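Local coordinates for MREC protein (Listeria monocytogenes, PDB 2J5U) that helps to form and maintain bacterial cell shape and forms dimers, twelve of which assemble into a homooligomer, at the interface of chains A and B. Numbering follows the deposited sequence. Chains: chain A/B, MREC protein.

The interface of chains A and B. Residues chain A 48-49, 52, 56, 66; chain B 48, 51-52, 55.
A:Lys56 and B:Glu51 are joined by a salt bridge that is also a hydrogen bond, donated by the ammonium NZ of A:Lys56 to the carboxylate oxygen OE2 of B:Glu51 at 2.6 Å. The ammonium lies almost in line with the C-O bond of that oxygen, and the two side chains run at about a right angle to each other. B:Glu51 turns its CG anti to the backbone N (chi1 -170°) and stays extended beyond it, which carries the carboxylate across to chain A. The methylene CD of A:Arg66 packs 3.7 Å from the carboxylate carbon CD of B:Glu51. NE of A:Arg66 lies 4.2 Å from OE1 of B:Glu51, not in contact, though the opposite charges may steady the carboxylate.

Apolar packing extends the contact along both helices. A:Leu48 and B:Leu48 meet obliquely, CB of A:Leu48 3.9 Å from CB of B:Leu48, while CD2 of B:Leu48 rests 3.9 Å from the amide carbon CG of A:Asn52. Further along, CD1 of B:Leu55 touches the aliphatic CG of A:Lys56 at 3.9 Å.

A:Asn52 lies amid these contacts and hides 55 Å² against chain B. Its amide plane is turned 65° from that of B:Asn52; the amide hydrogens of ND2 are not aimed at OD1 of B:Asn52, so the pair is only in contact. Within chain A, OD1 of A:Asn52 accepts a weak bond from NZ of A:Lys56 at 3.0 Å, which may help place the ammonium.

This is a parallel helix-to-helix contact in the predicted coiled-coil region, between helices A 31-58 and B 39-60 crossing at a wide angle, joined by A:Arg66 from the loop after the helix. The whole A-B interface is not an exact two-fold; the patch probably contributes to the MreC dimer from which the larger oligomer is built.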
# COMPACT_ATOMS: atom_id res chain seq x y z
N LEU A 48 20.78 -52.85 -2.55
CA LEU A 48 19.91 -52.56 -1.41
C LEU A 48 20.80 -52.34 -0.20
O LEU A 48 20.67 -51.35 0.53
CB LEU A 48 19.00 -53.76 -1.12
CG LEU A 48 17.91 -54.07 -2.13
CD1 LEU A 48 17.28 -55.40 -1.79
CD2 LEU A 48 16.88 -52.97 -2.11
N LYS A 49 21.71 -53.28 -0.01
CA LYS A 49 22.66 -53.27 1.08
C LYS A 49 23.44 -51.95 1.14
O LYS A 49 23.72 -51.44 2.22
CB LYS A 49 23.60 -54.47 0.94
CG LYS A 49 24.46 -54.77 2.16
CD LYS A 49 24.49 -56.27 2.46
CE LYS A 49 25.03 -57.10 1.29
NZ LYS A 49 25.03 -58.57 1.58
N ASN A 52 20.85 -49.09 1.97
CA ASN A 52 20.53 -49.23 3.38
C ASN A 52 21.64 -48.60 4.22
O ASN A 52 21.36 -47.92 5.21
CB ASN A 52 20.37 -50.72 3.73
CG ASN A 52 19.92 -50.94 5.16
OD1 ASN A 52 20.65 -50.67 6.11
ND2 ASN A 52 18.70 -51.45 5.33
N LYS A 56 21.16 -45.35 6.82
CA LYS A 56 21.55 -45.42 8.22
C LYS A 56 22.61 -44.39 8.56
O LYS A 56 22.75 -44.00 9.72
CB LYS A 56 22.06 -46.82 8.58
CG LYS A 56 20.95 -47.85 8.80
CD LYS A 56 21.50 -49.26 8.91
CE LYS A 56 20.38 -50.27 9.10
NZ LYS A 56 20.83 -51.68 8.92
N ARG A 66 20.90 -55.76 12.52
CA ARG A 66 21.38 -56.81 11.61
C ARG A 66 22.89 -56.95 11.43
O ARG A 66 23.35 -57.89 10.80
CB ARG A 66 20.78 -56.63 10.22
CG ARG A 66 19.57 -55.73 10.18
CD ARG A 66 19.02 -55.67 8.78
NE ARG A 66 18.60 -56.98 8.30
CZ ARG A 66 19.18 -57.61 7.28
NH1 ARG A 66 18.74 -58.81 6.91
NH2 ARG A 66 20.21 -57.04 6.65
N LEU B 48 15.91 -56.17 3.57
CA LEU B 48 16.49 -54.89 3.22
C LEU B 48 15.44 -53.95 2.64
O LEU B 48 15.41 -52.76 2.94
CB LEU B 48 17.62 -55.10 2.23
CG LEU B 48 18.89 -55.61 2.90
CD1 LEU B 48 19.86 -56.12 1.86
CD2 LEU B 48 19.51 -54.49 3.72
N GLU B 51 13.39 -52.53 5.46
CA GLU B 51 14.19 -51.63 6.28
C GLU B 51 14.53 -50.34 5.54
O GLU B 51 14.66 -49.27 6.14
CB GLU B 51 15.47 -52.34 6.76
CG GLU B 51 16.23 -51.56 7.81
CD GLU B 51 17.09 -52.45 8.67
OE1 GLU B 51 16.56 -53.44 9.22
OE2 GLU B 51 18.30 -52.16 8.80
N ASN B 52 14.68 -50.44 4.22
CA ASN B 52 14.99 -49.26 3.44
C ASN B 52 13.77 -48.34 3.37
O ASN B 52 13.87 -47.13 3.59
CB ASN B 52 15.45 -49.65 2.04
CG ASN B 52 16.81 -50.30 2.04
OD1 ASN B 52 17.72 -49.86 2.74
ND2 ASN B 52 16.97 -51.35 1.25
N LEU B 55 13.27 -46.69 6.62
CA LEU B 55 14.34 -45.72 6.83
C LEU B 55 14.17 -44.47 5.99
O LEU B 55 14.51 -43.37 6.44
CB LEU B 55 15.69 -46.38 6.57
CG LEU B 55 16.16 -47.28 7.72
CD1 LEU B 55 17.40 -48.04 7.32
CD2 LEU B 55 16.44 -46.43 8.95